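Local atomic coordinates of OBG-type G domain-containing protein (Pyrococcus horikoshii, PDB entry 2E87), a protein that binds GDP and is probably a GTPase of the Obg type, although its cellular role is unknown. Residues I18-A21 / F22-E26; N60-K63 / V64-T68; E109-Y112 / V113-R117; P122-I125 / A126-R130; R130-Y133 / G134-S138. All coordinates share one frame; numbering follows the deposited sequence.

Contact 1: I18-A21 / F22-E26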
# COMPACT_ATOMS: atom_id res chain seq x y z
N ILE A 18 -3.60 19.80 -21.71
CA ILE A 18 -3.52 20.50 -22.98
C ILE A 18 -3.92 21.96 -22.77
O ILE A 18 -3.18 22.87 -23.12
CB ILE A 18 -4.46 19.87 -24.03
CG1 ILE A 18 -3.92 18.51 -24.45
CG2 ILE A 18 -4.59 20.79 -25.24
CD1 ILE A 18 -4.90 17.70 -25.31
N ASP A 19 -5.08 22.16 -22.16
CA ASP A 19 -5.57 23.50 -21.91
C ASP A 19 -4.62 24.31 -21.05
O ASP A 19 -4.35 25.48 -21.34
CB ASP A 19 -6.96 23.43 -21.27
CG ASP A 19 -8.04 23.03 -22.26
OD1 ASP A 19 -7.69 22.54 -23.37
OD2 ASP A 19 -9.24 23.18 -21.94
N LYS A 20 -4.09 23.69 -19.99
CA LYS A 20 -3.17 24.39 -19.10
C LYS A 20 -1.95 24.83 -19.91
O LYS A 20 -1.54 25.98 -19.86
CB LYS A 20 -2.74 23.46 -17.97
CG LYS A 20 -1.94 24.13 -16.86
CD LYS A 20 -1.52 23.09 -15.81
CE LYS A 20 -1.06 23.73 -14.50
NZ LYS A 20 -2.18 24.49 -13.87
N ALA A 21 -1.40 23.90 -20.67
CA ALA A 21 -0.23 24.17 -21.48
C ALA A 21 -0.45 25.23 -22.57
O ALA A 21 0.37 26.13 -22.74
CB ALA A 21 0.28 22.88 -22.08
N PHE A 22 -1.55 25.13 -23.32
CA PHE A 22 -1.79 26.10 -24.38
C PHE A 22 -2.04 27.47 -23.74
O PHE A 22 -1.49 28.49 -24.18
CB PHE A 22 -2.99 25.69 -25.24
CG PHE A 22 -2.74 24.50 -26.12
CD1 PHE A 22 -3.73 24.05 -27.00
CD2 PHE A 22 -1.51 23.83 -26.09
CE1 PHE A 22 -3.50 22.95 -27.83
CE2 PHE A 22 -1.28 22.73 -26.92
CZ PHE A 22 -2.28 22.29 -27.80
N ARG A 23 -2.85 27.48 -22.69
CA ARG A 23 -3.16 28.72 -21.99
C ARG A 23 -1.88 29.40 -21.52
O ARG A 23 -1.72 30.61 -21.69
CB ARG A 23 -4.06 28.44 -20.78
CG ARG A 23 -5.06 29.57 -20.47
CD ARG A 23 -5.62 29.48 -19.04
NE ARG A 23 -6.09 28.14 -18.70
CZ ARG A 23 -5.53 27.36 -17.77
NH1 ARG A 23 -4.47 27.78 -17.08
NH2 ARG A 23 -6.03 26.15 -17.53
N ARG A 24 -0.96 28.63 -20.93
CA ARG A 24 0.28 29.20 -20.43
C ARG A 24 1.17 29.69 -21.56
O ARG A 24 1.94 30.63 -21.40
CB ARG A 24 1.05 28.18 -19.59
CG ARG A 24 2.15 28.80 -18.75
CD ARG A 24 1.66 29.12 -17.34
NE ARG A 24 2.04 28.10 -16.38
CZ ARG A 24 1.20 27.49 -15.55
NH1 ARG A 24 -0.09 27.80 -15.57
NH2 ARG A 24 1.64 26.57 -14.70
N ALA A 25 1.05 29.04 -22.72
CA ALA A 25 1.85 29.43 -23.87
C ALA A 25 1.29 30.73 -24.45
O ALA A 25 2.03 31.59 -24.90
CB ALA A 25 1.84 28.31 -24.91
N GLU A 26 -0.02 30.85 -24.42
CA GLU A 26 -0.69 32.03 -24.91
C GLU A 26 -0.24 33.24 -24.07
O GLU A 26 0.17 34.27 -24.61
CB GLU A 26 -2.20 31.81 -24.80
CG GLU A 26 -3.08 32.97 -25.19
CD GLU A 26 -4.54 32.58 -25.20
OE1 GLU A 26 -5.05 32.14 -24.15
OE2 GLU A 26 -5.18 32.69 -26.27
O HOH W 1 -2.89 27.78 -14.66
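I18 and F22, one helical turn apart, lie side by side and point the same way, and here the packing is closest. The branch methyl CG2 of I18 sits over one face of the F22 ring, displaced toward its rim, 3.5 Å from F22 CE1. Its line to the ring centroid runs 19° off the ring normal, a CH-pi contact. Two torsions bring this about: CG2 of I18 is anti to the backbone N, while CG of F22 is anti to its own carbonyl carbon (chi1 -70°), which swings the ring back over the preceding turn. Beneath the pair, F22 N donates to I18 O at 2.8 Å, almost straight, and the following i to i+4 bonds continue through R23, R24 and A25. The segment belongs to helix 14-30 of the NOG1-type N-terminal helical bundle. Its apolar side faces two other helices: I18 and A25 rest on helix 122-142, where F22 stacks on the ring of Y133, and A21 meets V57 of helix 38-67. Without the F22 ring, as with an alanine here, I18 CG2 would probably lose the face it lies over and Y133 its stacking partner. The opposite character prevails where K20, R23 and R24 gather. K20 and R24 run alongside each other, their like-charged ends K20 NZ and R24 NH1 4.3 Å apart. One water accepts weak bonds from R23 NH1 and R24 NH1, each at 2.9 Å, and a longer, weak one from K20 NZ at 3.5 Å, probably easing the repulsion.

Contact 2: N60-K63 / V64-T68; sequences NLRK and VLERT
K63 and R67 meet one turn apart near the C-terminal end of helix 38-67, a long member of the NOG1-type N-terminal helical bundle. Among the backbone bonds, E66 N to R62 O and R67 N to K63 O are regular i to i+4 links, both 3.0 Å long. L61 O is shared: V64 N reaches it at 2.9 Å from above the carbonyl plane, in an i to i+3 bond with an N-H...O angle of only 134°, and L65 N adds a weak bond. The first of these is a 3-10-like bond within an otherwise alpha-helical run.

Charged side chains make up the second group. The aliphatic part of K63 runs across the R67 guanidinium, with CE over one face and toward its rim. K63 bends at chi3 (-79°), and this turn brings its amine within 3.6 Å of R67 NH2, measured from K63 NZ. Two positive ends this close probably repel, so the contact rests on the methylenes. R62 and E66 pair differently: the carboxylate touches the arginine's stem, E66 OE2 lying 3.5 Å from R62 CG, while R62 NE stays 4.7 Å from E66 OE2. Opposite charges are therefore near without being in contact.

Apolar side chains pack on the neighbouring helices: V64 and L65 reach I98, M95 and I102 of helix 88-117, and L61 meets L17 of helix 14-30. The hydroxyl of the buried T68 folds back, and T68 OG1 donates to V64 O at 2.6 Å in the carbonyl plane.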
# COMPACT_ATOMS: atom_id res chain seq x y z
N ASN A 60 4.18 18.99 -15.19
CA ASN A 60 3.05 18.37 -14.50
C ASN A 60 3.18 16.84 -14.51
O ASN A 60 3.05 16.19 -13.47
CB ASN A 60 1.72 18.82 -15.10
CG ASN A 60 1.33 20.26 -14.70
OD1 ASN A 60 0.68 20.49 -13.68
ND2 ASN A 60 1.76 21.24 -15.49
N LEU A 61 3.47 16.26 -15.67
CA LEU A 61 3.60 14.81 -15.72
C LEU A 61 4.73 14.30 -14.82
O LEU A 61 4.54 13.35 -14.07
CB LEU A 61 3.84 14.34 -17.16
CG LEU A 61 2.67 14.56 -18.12
CD1 LEU A 61 3.15 14.21 -19.50
CD2 LEU A 61 1.44 13.71 -17.72
N ARG A 62 5.89 14.94 -14.89
CA ARG A 62 7.04 14.53 -14.10
C ARG A 62 6.76 14.56 -12.61
O ARG A 62 7.36 13.79 -11.85
CB ARG A 62 8.24 15.42 -14.42
CG ARG A 62 9.54 14.94 -13.82
CD ARG A 62 10.69 15.83 -14.25
NE ARG A 62 11.21 15.48 -15.57
CZ ARG A 62 11.18 16.28 -16.63
NH1 ARG A 62 10.66 17.50 -16.53
NH2 ARG A 62 11.71 15.87 -17.79
N LYS A 63 5.86 15.45 -12.19
CA LYS A 63 5.48 15.57 -10.78
C LYS A 63 4.82 14.28 -10.32
O LYS A 63 4.95 13.89 -9.16
CB LYS A 63 4.51 16.74 -10.58
CG LYS A 63 3.79 16.73 -9.24
CD LYS A 63 2.74 17.85 -9.09
CE LYS A 63 3.36 19.21 -8.74
NZ LYS A 63 2.33 20.27 -8.42
N VAL A 64 4.09 13.63 -11.22
CA VAL A 64 3.41 12.36 -10.92
C VAL A 64 4.42 11.24 -10.68
O VAL A 64 4.27 10.44 -9.75
CB VAL A 64 2.50 11.92 -12.09
CG1 VAL A 64 1.80 10.64 -11.73
CG2 VAL A 64 1.49 13.00 -12.42
N LEU A 65 5.43 11.17 -11.53
CA LEU A 65 6.46 10.15 -11.41
C LEU A 65 7.32 10.36 -10.17
O LEU A 65 7.77 9.39 -9.55
CB LEU A 65 7.37 10.15 -12.63
CG LEU A 65 6.78 9.97 -14.02
CD1 LEU A 65 7.89 10.06 -15.06
CD2 LEU A 65 6.08 8.61 -14.10
N GLU A 66 7.55 11.61 -9.79
CA GLU A 66 8.40 11.91 -8.64
C GLU A 66 7.73 11.73 -7.29
O GLU A 66 8.33 11.20 -6.37
CB GLU A 66 8.99 13.32 -8.75
CG GLU A 66 9.80 13.56 -10.04
CD GLU A 66 10.33 14.99 -10.18
OE1 GLU A 66 9.69 15.93 -9.66
OE2 GLU A 66 11.38 15.16 -10.84
N ARG A 67 6.48 12.15 -7.18
CA ARG A 67 5.78 12.06 -5.90
C ARG A 67 5.06 10.75 -5.60
O ARG A 67 4.49 10.59 -4.53
CB ARG A 67 4.79 13.21 -5.78
CG ARG A 67 5.44 14.58 -5.85
CD ARG A 67 4.41 15.64 -5.53
NE ARG A 67 4.91 16.99 -5.72
CZ ARG A 67 4.13 18.07 -5.70
NH1 ARG A 67 2.83 17.93 -5.49
NH2 ARG A 67 4.65 19.28 -5.89
N THR A 68 5.08 9.82 -6.54
CA THR A 68 4.44 8.54 -6.31
C THR A 68 5.57 7.58 -6.00
O THR A 68 6.52 7.48 -6.76
CB THR A 68 3.67 8.05 -7.56
OG1 THR A 68 2.84 9.11 -8.05
CG2 THR A 68 2.79 6.86 -7.20

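Contact 3: E109-Y112 / V113-R117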
# COMPACT_ATOMS: atom_id res chain seq x y z
N GLU A 109 9.94 18.74 -28.87
CA GLU A 109 10.31 20.12 -28.62
C GLU A 109 11.62 20.48 -29.30
O GLU A 109 11.71 21.44 -30.05
CB GLU A 109 10.46 20.38 -27.12
CG GLU A 109 11.14 21.71 -26.81
CD GLU A 109 11.42 21.91 -25.34
OE1 GLU A 109 11.42 20.93 -24.57
OE2 GLU A 109 11.65 23.07 -24.94
N GLU A 110 12.65 19.69 -29.02
CA GLU A 110 13.96 19.92 -29.61
C GLU A 110 13.85 19.87 -31.13
O GLU A 110 14.43 20.69 -31.83
CB GLU A 110 14.94 18.87 -29.08
CG GLU A 110 16.27 18.87 -29.79
CD GLU A 110 17.33 18.12 -29.02
OE1 GLU A 110 17.82 18.65 -27.98
OE2 GLU A 110 17.68 16.99 -29.43
N ARG A 111 13.08 18.91 -31.63
CA ARG A 111 12.91 18.78 -33.08
C ARG A 111 12.25 20.02 -33.71
O ARG A 111 12.75 20.55 -34.70
CB ARG A 111 12.08 17.53 -33.40
CG ARG A 111 11.30 17.60 -34.73
CD ARG A 111 11.88 16.71 -35.82
NE ARG A 111 11.97 15.32 -35.40
CZ ARG A 111 10.93 14.54 -35.13
NH1 ARG A 111 9.69 15.03 -35.25
NH2 ARG A 111 11.11 13.29 -34.73
N TYR A 112 11.14 20.49 -33.13
CA TYR A 112 10.43 21.64 -33.69
C TYR A 112 11.10 22.99 -33.46
O TYR A 112 11.01 23.86 -34.31
CB TYR A 112 8.99 21.64 -33.18
CG TYR A 112 8.13 20.69 -33.97
CD1 TYR A 112 7.54 21.10 -35.16
CD2 TYR A 112 8.02 19.35 -33.60
CE1 TYR A 112 6.86 20.21 -35.96
CE2 TYR A 112 7.35 18.45 -34.41
CZ TYR A 112 6.77 18.88 -35.59
OH TYR A 112 6.14 17.99 -36.41
N VAL A 113 11.76 23.17 -32.32
CA VAL A 113 12.46 24.43 -32.09
C VAL A 113 13.52 24.60 -33.19
O VAL A 113 13.65 25.68 -33.76
CB VAL A 113 13.16 24.47 -30.70
CG1 VAL A 113 14.19 25.59 -30.66
CG2 VAL A 113 12.13 24.70 -29.60
N GLU A 114 14.25 23.53 -33.50
CA GLU A 114 15.28 23.59 -34.54
C GLU A 114 14.68 23.96 -35.89
O GLU A 114 15.17 24.88 -36.54
CB GLU A 114 16.01 22.25 -34.67
CG GLU A 114 17.23 22.29 -35.61
CD GLU A 114 16.98 21.65 -36.98
OE1 GLU A 114 15.84 21.71 -37.49
OE2 GLU A 114 17.94 21.10 -37.56
N ARG A 115 13.64 23.26 -36.32
CA ARG A 115 13.01 23.56 -37.60
C ARG A 115 12.57 25.00 -37.70
O ARG A 115 12.78 25.64 -38.72
CB ARG A 115 11.78 22.68 -37.86
CG ARG A 115 12.00 21.58 -38.87
CD ARG A 115 12.74 20.46 -38.21
NE ARG A 115 13.23 19.45 -39.14
CZ ARG A 115 13.72 18.28 -38.74
NH1 ARG A 115 13.77 18.03 -37.45
NH2 ARG A 115 14.16 17.38 -39.61
N ILE A 116 11.94 25.50 -36.64
CA ILE A 116 11.45 26.87 -36.61
C ILE A 116 12.62 27.85 -36.57
O ILE A 116 12.69 28.76 -37.38
CB ILE A 116 10.51 27.11 -35.39
CG1 ILE A 116 9.24 26.27 -35.55
CG2 ILE A 116 10.13 28.60 -35.28
CD1 ILE A 116 8.44 26.12 -34.26
N ARG A 117 13.52 27.64 -35.63
CA ARG A 117 14.68 28.50 -35.49
C ARG A 117 15.41 28.63 -36.81
O ARG A 117 15.94 29.69 -37.15
CB ARG A 117 15.65 27.92 -34.45
CG ARG A 117 16.99 28.64 -34.40
CD ARG A 117 18.09 27.77 -33.80
NE ARG A 117 19.38 28.45 -33.80
CZ ARG A 117 20.54 27.86 -33.51
NH1 ARG A 117 20.56 26.57 -33.20
NH2 ARG A 117 21.66 28.56 -33.53
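E109, whose backbone atom O accepts from V113 N at 2.9 Å, has its carboxylate oxygen OE1 gripped by R106 in a salt bridge and by S54 OG in a hydrogen bond. The bond from V113 is nearly straight at 166° and the shortest of those joining the backbones of these two turns. I116 N follows at 3.0 Å from Y112 O, R115 N reaches R111 O at 3.3 Å, and the bond from E114 N to E110 O is weak. I116 also leans on the same carbonyl with its side chain: CG1, anti to its own carbonyl carbon (chi1 -66°), lies 3.2 Å from Y112 O. V113 CG2 lies 4.2 Å from E109 CG, a loose touch with the stem of the acid. These turns close helix 88-117, a long helix of the NOG1-type N-terminal bundle. Y112 and I116 pack on L128 of helix 122-142, whose R135 holds the Y112 hydroxyl, and V113 faces V50 of helix 38-67. On the outer side R111 and R115 cross, their guanidinium planes 79° apart. A serine in place of R111 removes the guanidinium and would probably leave E107 without its long, weak ion-pair partner.

Contact 4: P122-I125 / A126-R130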
# COMPACT_ATOMS: atom_id res chain seq x y z
N PRO A 122 7.48 32.50 -43.09
CA PRO A 122 6.42 32.74 -42.10
C PRO A 122 5.35 31.66 -42.15
O PRO A 122 4.89 31.19 -41.12
CB PRO A 122 5.87 34.10 -42.50
CG PRO A 122 7.11 34.80 -42.95
CD PRO A 122 7.80 33.75 -43.80
N ASN A 123 4.96 31.26 -43.36
CA ASN A 123 3.96 30.21 -43.54
C ASN A 123 4.39 28.95 -42.80
O ASN A 123 3.61 28.35 -42.05
CB ASN A 123 3.83 29.86 -45.02
CG ASN A 123 2.77 30.67 -45.72
OD1 ASN A 123 1.58 30.53 -45.44
ND2 ASN A 123 3.19 31.51 -46.66
N GLU A 124 5.64 28.55 -43.04
CA GLU A 124 6.21 27.37 -42.43
C GLU A 124 6.39 27.52 -40.94
O GLU A 124 6.06 26.62 -40.17
CB GLU A 124 7.56 27.07 -43.08
CG GLU A 124 8.15 25.76 -42.66
CD GLU A 124 9.50 25.55 -43.28
OE1 GLU A 124 10.45 26.27 -42.91
OE2 GLU A 124 9.61 24.67 -44.16
N ILE A 125 6.93 28.66 -40.52
CA ILE A 125 7.13 28.91 -39.10
C ILE A 125 5.83 28.66 -38.36
O ILE A 125 5.80 27.96 -37.35
CB ILE A 125 7.58 30.35 -38.88
CG1 ILE A 125 9.06 30.46 -39.25
CG2 ILE A 125 7.29 30.80 -37.45
CD1 ILE A 125 9.60 31.88 -39.32
N ALA A 126 4.75 29.21 -38.89
CA ALA A 126 3.45 29.04 -38.28
C ALA A 126 3.02 27.58 -38.30
O ALA A 126 2.65 27.03 -37.26
CB ALA A 126 2.42 29.90 -39.01
N GLU A 127 3.06 26.97 -39.48
CA GLU A 127 2.65 25.58 -39.64
C GLU A 127 3.39 24.63 -38.70
O GLU A 127 2.81 23.66 -38.21
CB GLU A 127 2.85 25.14 -41.10
CG GLU A 127 1.83 25.77 -42.07
CD GLU A 127 2.18 25.58 -43.55
OE1 GLU A 127 1.26 25.68 -44.39
OE2 GLU A 127 3.37 25.36 -43.87
N LEU A 128 4.66 24.93 -38.44
CA LEU A 128 5.45 24.10 -37.55
C LEU A 128 4.96 24.19 -36.10
O LEU A 128 4.89 23.17 -35.42
CB LEU A 128 6.94 24.47 -37.67
CG LEU A 128 7.65 24.11 -38.99
CD1 LEU A 128 9.04 24.75 -39.06
CD2 LEU A 128 7.77 22.60 -39.11
N ARG A 129 4.62 25.38 -35.61
CA ARG A 129 4.11 25.47 -34.24
C ARG A 129 2.79 24.69 -34.18
O ARG A 129 2.52 23.95 -33.24
CB ARG A 129 3.80 26.92 -33.81
CG ARG A 129 2.58 26.95 -32.86
CD ARG A 129 2.06 28.32 -32.48
NE ARG A 129 1.73 29.16 -33.63
CZ ARG A 129 0.75 28.93 -34.50
NH1 ARG A 129 -0.05 27.88 -34.37
NH2 ARG A 129 0.58 29.78 -35.51
N ARG A 130 1.96 24.91 -35.20
CA ARG A 130 0.68 24.26 -35.28
C ARG A 130 0.84 22.73 -35.25
O ARG A 130 0.08 22.03 -34.58
CB ARG A 130 -0.05 24.70 -36.54
CG ARG A 130 -1.55 24.54 -36.48
CD ARG A 130 -2.19 25.01 -37.78
NE ARG A 130 -1.92 26.42 -38.03
CZ ARG A 130 -1.50 26.91 -39.20
NH1 ARG A 130 -1.29 26.11 -40.23
NH2 ARG A 130 -1.27 28.21 -39.33
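E124 and L128 lie side by side one turn apart and point the same way, the stem of the acid against the branch of the leucine. In this van der Waals group the closest side-chain approach is E124 CG to L128 CD1, 3.8 Å. The two chains reach it from different starts: E124 has CG anti to the backbone N (chi1 -172°), whereas L128 has CG anti to the carbonyl carbon and folds back over the preceding turn. L128 CG therefore also comes to 3.2 Å from E124 O. E127 behaves in the same way, its extended chain laid along the turn before it with CG 3.1 Å from N123 O.

The backbone bonds form the second group. L128 N to E124 O, at 2.8 Å, is the shortest of them. A126 N to P122 O and E127 N to N123 O are each 3.0 Å and nearly straight at 167°, while R129 N to I125 O is weak at 3.3 Å.

Charged ends find their ionic and hydrogen-bond partners beyond these two turns. E124 OE1 is hydrogen-bonded to S119 OG, and R129 NE makes a salt bridge to E46 of helix 38-67. Within the turns, the R129 guanidinium has one face over A126 O.

I125 turns to R43 and E46 of helix 38-67, and L128 to Y112 and I116 of helix 88-117. This is the first part of helix 122-142, which follows helix 88-117 after a short connection as in a helical hairpin of the NOG1-type N-terminal bundle.

Contact 5: R130-Y133 / G134-S138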
# COMPACT_ATOMS: atom_id res chain seq x y z
N ARG A 130 1.96 24.91 -35.20
CA ARG A 130 0.68 24.26 -35.28
C ARG A 130 0.84 22.73 -35.25
O ARG A 130 0.08 22.03 -34.58
CB ARG A 130 -0.05 24.70 -36.54
CG ARG A 130 -1.55 24.54 -36.48
CD ARG A 130 -2.19 25.01 -37.78
NE ARG A 130 -1.92 26.42 -38.03
CZ ARG A 130 -1.50 26.91 -39.20
NH1 ARG A 130 -1.29 26.11 -40.23
NH2 ARG A 130 -1.27 28.21 -39.33
N GLN A 131 1.85 22.22 -35.95
CA GLN A 131 2.08 20.79 -35.97
C GLN A 131 2.49 20.27 -34.60
O GLN A 131 2.02 19.22 -34.17
CB GLN A 131 3.18 20.41 -36.96
CG GLN A 131 2.80 20.54 -38.42
CD GLN A 131 3.85 19.95 -39.33
OE1 GLN A 131 4.14 18.75 -39.25
NE2 GLN A 131 4.45 20.79 -40.18
N PHE A 132 3.38 21.00 -33.93
CA PHE A 132 3.85 20.61 -32.61
C PHE A 132 2.66 20.52 -31.65
O PHE A 132 2.47 19.50 -30.98
CB PHE A 132 4.89 21.62 -32.11
CG PHE A 132 5.37 21.35 -30.72
CD1 PHE A 132 6.28 20.33 -30.47
CD2 PHE A 132 4.88 22.10 -29.65
CE1 PHE A 132 6.71 20.05 -29.16
CE2 PHE A 132 5.29 21.84 -28.35
CZ PHE A 132 6.21 20.81 -28.10
N TYR A 133 1.84 21.58 -31.60
CA TYR A 133 0.66 21.58 -30.76
C TYR A 133 -0.14 20.31 -31.07
O TYR A 133 -0.51 19.56 -30.18
CB TYR A 133 -0.20 22.81 -31.05
CG TYR A 133 0.14 24.04 -30.22
CD1 TYR A 133 1.46 24.43 -30.03
CD2 TYR A 133 -0.88 24.82 -29.66
CE1 TYR A 133 1.77 25.56 -29.29
CE2 TYR A 133 -0.57 25.97 -28.91
CZ TYR A 133 0.75 26.32 -28.73
OH TYR A 133 1.09 27.40 -27.98
N GLY A 134 -0.39 20.08 -32.36
CA GLY A 134 -1.14 18.91 -32.78
C GLY A 134 -0.56 17.63 -32.22
O GLY A 134 -1.29 16.78 -31.70
N ARG A 135 0.75 17.47 -32.32
CA ARG A 135 1.41 16.27 -31.82
C ARG A 135 1.43 16.16 -30.30
O ARG A 135 1.35 15.05 -29.77
CB ARG A 135 2.84 16.16 -32.36
CG ARG A 135 2.91 15.90 -33.85
CD ARG A 135 4.32 15.56 -34.27
NE ARG A 135 4.54 15.70 -35.70
CZ ARG A 135 3.87 15.03 -36.64
NH1 ARG A 135 2.93 14.17 -36.28
NH2 ARG A 135 4.16 15.21 -37.92
N VAL A 136 1.54 17.28 -29.60
CA VAL A 136 1.55 17.22 -28.15
C VAL A 136 0.19 16.77 -27.68
O VAL A 136 0.08 15.88 -26.83
CB VAL A 136 1.88 18.60 -27.50
CG1 VAL A 136 1.74 18.50 -26.00
CG2 VAL A 136 3.30 19.01 -27.85
N ALA A 137 -0.86 17.38 -28.22
CA ALA A 137 -2.22 17.01 -27.85
C ALA A 137 -2.45 15.51 -28.11
O ALA A 137 -3.08 14.82 -27.31
CB ALA A 137 -3.21 17.83 -28.65
N SER A 138 -1.92 15.02 -29.21
CA SER A 138 -2.06 13.62 -29.58
C SER A 138 -1.31 12.67 -28.63
O SER A 138 -1.84 11.63 -28.23
CB SER A 138 -1.58 13.42 -31.02
OG SER A 138 -1.54 12.05 -31.35
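F132 and V136 cross at a slant, the methyl CG2 of V136 set over one face of the ring and displaced toward its rim. V136 CG2 is 3.4 Å from F132 CZ, and its line to the ring centroid stands 19° from the ring normal, a CH-pi contact. Two opposite choices of torsion make it possible: F132 sends its ring off with CG anti to the backbone N (chi1 176°), while V136 CG2 is anti to its own carbonyl carbon and leans back to the ring. The i to i+4 bond from V136 N to F132 O, 2.8 Å, joins the backbones of the same two residues. Q131 and R135, by contrast, run alongside each other with amide and guanidinium planes 69° apart; Q131 OE1 stands 3.8 Å from R135 NH2, and R135 NE instead meets Y112 OH on helix 88-117. Y133 projects to helix 14-30 and to V53 of helix 38-67. F132 packs on V50 and V136 on V53 of that helix, in the core of the NOG1-type bundle. Dispersion and shape thus govern the F132 side, whereas on the Q131 side R135 is hydrogen-bonded across to another helix.

All five contacts are single-helix turns of the N-terminal helical bundle, well removed from the GDP site. Contacts 4 and 5 share helix 122-142; contact 3 ends helix 88-117 and touches both, through L128 and F132. Contact 1 joins contact 5, A25 CB lying 3.3 Å from Y133 OH, and meets contact 2 by K20 against N60. Each has a buried side (I18, A21 and A25; L61 and V64; Y112 and I116; I125 and L128; F132 and V136) and an outer charged or polar one. Contacts 1 and 5 put a methyl over an aromatic face; contacts 1, 2 and 3 bring like-charged side chains together, contact 1 with a water among them; contact 4 pairs an acid's stem with a leucine.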